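Local coordinates for novel protein similar to vertebrate potassium voltage-gated channel, subfamily H (Eag-related) family (Danio rerio, PDB 3UKN) that probably forms, as a tetramer, the pore of a voltage-gated delayed-rectifier potassium channel, of which this chain is the cytoplasmic C-linker and cyclic nucleotide-binding homology domain, at residues W46-G51 / E107-Q112; G125-L130 / A160-L165. One frame throughout, in Å; residues are numbered along the deposited sequence.

Contact 1: W46-G51 / E107-Q112; sequences WSVNNG and EFLIRQ
W46, where the chain leaves helix 32-45, does most of the work here, followed by V48 and L109. Its CG sits anti to the backbone N (chi1 169°), which carries the indole across to E107. There NE1 donates to E107 OE2 at 2.9 Å; E107 OE2 lies close to the indole plane, at its edge, yet the N-H meets that oxygen from above the carboxylate plane, the two planes being 57° apart. The other oxygen, E107 OE1, takes the backbone N of A104, so both ends of the carboxylate are gripped.

V48 points toward 107-112, where the chain turns a corner at L109, and its CB meets L109 CD1 at 3.6 Å while CG2 lies against E107 OE2. Two backbone bonds set the register: V48 N to F108 O at 2.9 Å, in the carbonyl plane, and N49 N to L109 O at 2.7 Å, nearly along the C=O axis.

W46 O, in turn, collects weak bonds from R111 NE and R111 NH2, plus a hydrogen bond donated by a water that itself accepts from F108 N. R111 NH1 stands 3.3 Å above the centre of the F108 ring. The C-linker loop is thus tied to the beta roll through main chain and side chain alike, and the buried E107 carboxylate, held by two N-H donors, is probably stabilised as the anion.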
loop_
_atom_site.group_PDB
_atom_site.type_symbol
_atom_site.label_atom_id
_atom_site.label_comp_id
_atom_site.label_asym_id
_atom_site.label_seq_id
_atom_site.Cartn_x
_atom_site.Cartn_y
_atom_site.Cartn_z
ATOM N N TRP B 46 -6.663 7.849 -13.982
ATOM C CA TRP B 46 -5.395 7.270 -13.539
ATOM C C TRP B 46 -4.197 8.223 -13.480
ATOM O O TRP B 46 -4.031 9.089 -14.337
ATOM C CB TRP B 46 -5.024 6.088 -14.433
ATOM C CG TRP B 46 -3.625 5.591 -14.221
ATOM C CD1 TRP B 46 -2.519 5.893 -14.973
ATOM C CD2 TRP B 46 -3.175 4.702 -13.186
ATOM N NE1 TRP B 46 -1.413 5.247 -14.467
ATOM C CE2 TRP B 46 -1.792 4.510 -13.368
ATOM C CE3 TRP B 46 -3.813 4.047 -12.123
ATOM C CZ2 TRP B 46 -1.031 3.689 -12.530
ATOM C CZ3 TRP B 46 -3.057 3.235 -11.288
ATOM C CH2 TRP B 46 -1.680 3.062 -11.497
ATOM N N SER B 47 -3.356 8.034 -12.465
ATOM C CA SER B 47 -1.995 8.582 -12.451
ATOM C C SER B 47 -1.083 7.620 -11.687
ATOM O O SER B 47 -1.522 6.925 -10.770
ATOM C CB SER B 47 -1.946 9.972 -11.815
ATOM O OG SER B 47 -2.158 9.890 -10.418
ATOM N N VAL B 48 0.189 7.563 -12.052
ATOM C CA VAL B 48 1.100 6.748 -11.269
ATOM C C VAL B 48 1.164 7.249 -9.843
ATOM O O VAL B 48 1.184 6.453 -8.912
ATOM C CB VAL B 48 2.505 6.713 -11.847
ATOM C CG1 VAL B 48 3.476 6.111 -10.822
ATOM C CG2 VAL B 48 2.493 5.914 -13.129
ATOM N N ASN B 49 1.194 8.566 -9.675
ATOM C CA ASN B 49 1.326 9.164 -8.349
ATOM C C ASN B 49 0.278 8.628 -7.387
ATOM O O ASN B 49 0.591 8.328 -6.245
ATOM C CB ASN B 49 1.266 10.696 -8.416
ATOM C CG ASN B 49 1.296 11.342 -7.038
ATOM O OD1 ASN B 49 2.304 11.298 -6.341
ATOM N ND2 ASN B 49 0.188 11.945 -6.643
ATOM N N ASN B 50 -0.961 8.485 -7.853
ATOM C CA ASN B 50 -2.024 7.977 -6.997
ATOM C C ASN B 50 -2.083 6.455 -6.894
ATOM O O ASN B 50 -2.814 5.915 -6.056
ATOM C CB ASN B 50 -3.389 8.543 -7.421
ATOM C CG ASN B 50 -3.576 9.987 -6.988
ATOM O OD1 ASN B 50 -2.648 10.618 -6.483
ATOM N ND2 ASN B 50 -4.775 10.517 -7.186
ATOM N N GLY B 51 -1.329 5.753 -7.735
ATOM C CA GLY B 51 -1.361 4.304 -7.710
ATOM C C GLY B 51 -0.063 3.620 -7.305
ATOM O O GLY B 51 0.145 2.430 -7.609
ATOM N N GLU B 107 0.400 8.813 -20.510
ATOM C CA GLU B 107 -0.013 8.361 -19.178
ATOM C C GLU B 107 0.416 9.404 -18.140
ATOM O O GLU B 107 1.557 9.870 -18.165
ATOM C CB GLU B 107 0.568 6.968 -18.858
ATOM C CG GLU B 107 0.417 6.526 -17.393
ATOM C CD GLU B 107 0.985 5.116 -17.112
ATOM O OE1 GLU B 107 1.410 4.431 -18.076
ATOM O OE2 GLU B 107 1.009 4.699 -15.923
ATOM N N PHE B 108 -0.495 9.782 -17.244
ATOM C CA PHE B 108 -0.189 10.799 -16.227
ATOM C C PHE B 108 0.665 10.227 -15.099
ATOM O O PHE B 108 0.251 9.277 -14.424
ATOM C CB PHE B 108 -1.475 11.391 -15.624
ATOM C CG PHE B 108 -2.163 12.388 -16.508
ATOM C CD1 PHE B 108 -1.978 13.756 -16.310
ATOM C CD2 PHE B 108 -3.001 11.964 -17.533
ATOM C CE1 PHE B 108 -2.608 14.680 -17.126
ATOM C CE2 PHE B 108 -3.637 12.891 -18.363
ATOM C CZ PHE B 108 -3.440 14.253 -18.153
ATOM N N LEU B 109 1.844 10.799 -14.881
ATOM C CA LEU B 109 2.642 10.443 -13.710
ATOM C C LEU B 109 2.023 11.123 -12.506
ATOM O O LEU B 109 1.852 10.512 -11.453
ATOM C CB LEU B 109 4.088 10.893 -13.892
ATOM C CG LEU B 109 4.986 10.713 -12.673
ATOM C CD1 LEU B 109 4.985 9.251 -12.305
ATOM C CD2 LEU B 109 6.392 11.188 -12.981
ATOM N N ILE B 110 1.641 12.386 -12.703
ATOM C CA ILE B 110 1.074 13.241 -11.662
ATOM C C ILE B 110 -0.025 14.124 -12.251
ATOM O O ILE B 110 0.126 14.655 -13.345
ATOM C CB ILE B 110 2.171 14.143 -11.079
ATOM C CG1 ILE B 110 2.953 13.372 -10.020
ATOM C CG2 ILE B 110 1.582 15.425 -10.502
ATOM C CD1 ILE B 110 4.404 13.725 -9.960
ATOM N N ARG B 111 -1.139 14.267 -11.537
ATOM C CA ARG B 111 -2.207 15.160 -11.986
ATOM C C ARG B 111 -2.202 16.404 -11.122
ATOM O O ARG B 111 -2.129 16.322 -9.891
ATOM C CB ARG B 111 -3.574 14.487 -11.904
ATOM C CG ARG B 111 -3.849 13.461 -12.990
ATOM C CD ARG B 111 -5.301 12.948 -12.933
ATOM N NE ARG B 111 -5.502 11.805 -13.823
ATOM C CZ ARG B 111 -5.706 11.895 -15.137
ATOM N NH1 ARG B 111 -5.760 13.080 -15.738
ATOM N NH2 ARG B 111 -5.862 10.799 -15.859
ATOM N N GLN B 112 -2.267 17.559 -11.774
ATOM C CA GLN B 112 -2.226 18.832 -11.070
ATOM C C GLN B 112 -3.273 18.857 -9.953
ATOM O O GLN B 112 -4.417 18.435 -10.147
ATOM C CB GLN B 112 -2.453 19.982 -12.046
ATOM C CG GLN B 112 -2.510 21.334 -11.369
ATOM C CD GLN B 112 -2.584 22.468 -12.354
ATOM O OE1 GLN B 112 -2.333 22.287 -13.543
ATOM N NE2 GLN B 112 -2.935 23.652 -11.866
HETATM O O HOH W 1 -3.427 8.669 -17.016
#

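Contact 2: G125-L130 / A160-L165; sequences GSMEVL and ANVKAL
Two neighbouring antiparallel strands of the beta roll, 127-130 and 161-164, make this contact, their axes 4.6 Å apart at closest approach. E128 with K163 and L130 with N161 are the hydrogen-bonded pairs. E128 N reaches K163 O at 2.8 Å and K163 N returns to E128 O, both nearly along the C=O axis; L130 N to N161 O is almost straight, at 178°. Past the strand end L165 N still donates to S126 O, from above the carbonyl plane.

On one face E128 and K163 run alongside each other in the same direction. E128 CG occupies the crowded position between backbone N and carbonyl carbon (chi1 55°), and the carboxylate then runs out along the lysine. E128 OE2 stays 4.1 Å from K163 NZ, too far for a salt bridge, but one water bridges the two charges and a second links OE2 to A164 O. L130 CD1 presses on K163 CD at a tight 3.5 Å, while L165 crosses E128 at about a right angle, its CD1 3.7 Å from E128 CB.

This is the four-stranded antiparallel sheet of the cyclic nucleotide-binding homology domain, in which strand 134-139 flanks 127-131 and strand 108-110 flanks 161-164. The opposite face, with V129 and V162, is buried: V129 CG1 meets A160 CB at 3.6 Å, and V129 and A160 also touch Y202 of strand 200-203. M127, bent at chi3, lays its CE against A164 CA and packs on C168 and L170 of strand 168-174.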
loop_
_atom_site.group_PDB
_atom_site.type_symbol
_atom_site.label_atom_id
_atom_site.label_comp_id
_atom_site.label_asym_id
_atom_site.label_seq_id
_atom_site.Cartn_x
_atom_site.Cartn_y
_atom_site.Cartn_z
ATOM N N GLY B 125 13.313 7.587 -21.131
ATOM C CA GLY B 125 12.086 8.134 -21.655
ATOM C C GLY B 125 12.024 9.633 -21.498
ATOM O O GLY B 125 12.913 10.254 -20.906
ATOM N N SER B 126 10.962 10.219 -22.034
ATOM C CA SER B 126 10.758 11.646 -21.912
ATOM C C SER B 126 9.366 11.936 -21.377
ATOM O O SER B 126 8.454 11.124 -21.527
ATOM C CB SER B 126 10.966 12.326 -23.257
ATOM O OG SER B 126 12.234 11.980 -23.781
ATOM N N MET B 127 9.217 13.092 -20.739
ATOM C CA MET B 127 7.942 13.487 -20.160
ATOM C C MET B 127 7.806 14.982 -20.260
ATOM O O MET B 127 8.802 15.705 -20.318
ATOM C CB MET B 127 7.890 13.110 -18.685
ATOM C CG MET B 127 8.664 11.860 -18.342
ATOM S SD MET B 127 8.271 11.351 -16.679
ATOM C CE MET B 127 6.720 10.511 -16.968
ATOM N N GLU B 128 6.568 15.450 -20.263
ATOM C CA GLU B 128 6.312 16.882 -20.285
ATOM C C GLU B 128 5.714 17.326 -18.952
ATOM O O GLU B 128 4.942 16.582 -18.344
ATOM C CB GLU B 128 5.361 17.220 -21.438
ATOM C CG GLU B 128 4.055 16.434 -21.402
ATOM C CD GLU B 128 3.153 16.712 -22.600
ATOM O OE1 GLU B 128 3.444 17.647 -23.378
ATOM O OE2 GLU B 128 2.146 15.986 -22.762
ATOM N N VAL B 129 6.097 18.512 -18.481
ATOM C CA VAL B 129 5.343 19.177 -17.412
ATOM C C VAL B 129 4.302 20.089 -18.077
ATOM O O VAL B 129 4.631 20.862 -18.972
ATOM C CB VAL B 129 6.241 20.004 -16.475
ATOM C CG1 VAL B 129 5.426 20.598 -15.330
ATOM C CG2 VAL B 129 7.380 19.155 -15.918
ATOM N N LEU B 130 3.045 19.957 -17.659
ATOM C CA LEU B 130 1.929 20.727 -18.213
ATOM C C LEU B 130 1.199 21.422 -17.085
ATOM O O LEU B 130 0.630 20.763 -16.220
ATOM C CB LEU B 130 0.911 19.808 -18.899
ATOM C CG LEU B 130 1.280 18.951 -20.107
ATOM C CD1 LEU B 130 0.031 18.305 -20.644
ATOM C CD2 LEU B 130 1.914 19.792 -21.188
ATOM N N ALA B 160 1.293 21.159 -11.162
ATOM C CA ALA B 160 1.270 20.864 -12.590
ATOM C C ALA B 160 0.991 19.387 -12.865
ATOM O O ALA B 160 1.152 18.542 -11.986
ATOM C CB ALA B 160 2.579 21.287 -13.234
ATOM N N ASN B 161 0.548 19.081 -14.079
ATOM C CA ASN B 161 0.475 17.699 -14.528
ATOM C C ASN B 161 1.850 17.278 -15.052
ATOM O O ASN B 161 2.581 18.109 -15.626
ATOM C CB ASN B 161 -0.560 17.537 -15.658
ATOM C CG ASN B 161 -1.906 18.155 -15.324
ATOM O OD1 ASN B 161 -2.604 17.694 -14.423
ATOM N ND2 ASN B 161 -2.286 19.191 -16.065
ATOM N N VAL B 162 2.214 16.013 -14.855
ATOM C CA VAL B 162 3.377 15.452 -15.540
ATOM C C VAL B 162 2.942 14.237 -16.331
ATOM O O VAL B 162 2.453 13.259 -15.758
ATOM C CB VAL B 162 4.516 14.984 -14.591
ATOM C CG1 VAL B 162 5.648 14.391 -15.432
ATOM C CG2 VAL B 162 5.041 16.123 -13.713
ATOM N N LYS B 163 3.139 14.292 -17.642
ATOM C CA LYS B 163 2.665 13.247 -18.540
ATOM C C LYS B 163 3.840 12.637 -19.301
ATOM O O LYS B 163 4.696 13.362 -19.791
ATOM C CB LYS B 163 1.689 13.848 -19.548
ATOM C CG LYS B 163 0.337 14.268 -18.981
ATOM C CD LYS B 163 -0.530 14.907 -20.060
ATOM C CE LYS B 163 -0.750 13.958 -21.240
ATOM N NZ LYS B 163 -1.648 14.541 -22.278
ATOM N N ALA B 164 3.885 11.314 -19.403
ATOM C CA ALA B 164 4.889 10.667 -20.234
ATOM C C ALA B 164 4.677 11.108 -21.667
ATOM O O ALA B 164 3.542 11.291 -22.106
ATOM C CB ALA B 164 4.779 9.149 -20.130
ATOM N N LEU B 165 5.769 11.295 -22.395
ATOM C CA LEU B 165 5.695 11.622 -23.814
ATOM C C LEU B 165 6.027 10.388 -24.627
ATOM O O LEU B 165 5.441 10.150 -25.681
ATOM C CB LEU B 165 6.680 12.734 -24.159
ATOM C CG LEU B 165 6.193 14.141 -23.854
ATOM C CD1 LEU B 165 7.379 15.086 -23.751
ATOM C CD2 LEU B 165 5.223 14.571 -24.943
HETATM O O HOH W 2 -0.681 16.642 -23.656
HETATM O O HOH W 3 2.158 12.997 -23.079
#

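In the fold
The two contacts share one antiparallel sheet, their centres about 10 Å apart. Strand 108-110 of contact 1 runs beside strand 161-164 of contact 2: L109 N probably bonds to V162 O at 2.7 Å, and L109 and I110 both face V162 in a classic beta bulge. Nearby, Q112 N is 2.7 Å from N161 OD1, and F108 CE1 packs on K163 CG at 3.5 Å. Contact 1 therefore fastens the C-linker loop to an outermost strand whose neighbour, strand 161-164, is paired in contact 2 with strand 127-131. Both reach the region of strand 200-203, which, as in other KCNH channels, probably occupies the cyclic nucleotide site: I110 touches L204, and V129 and A160 touch Y202.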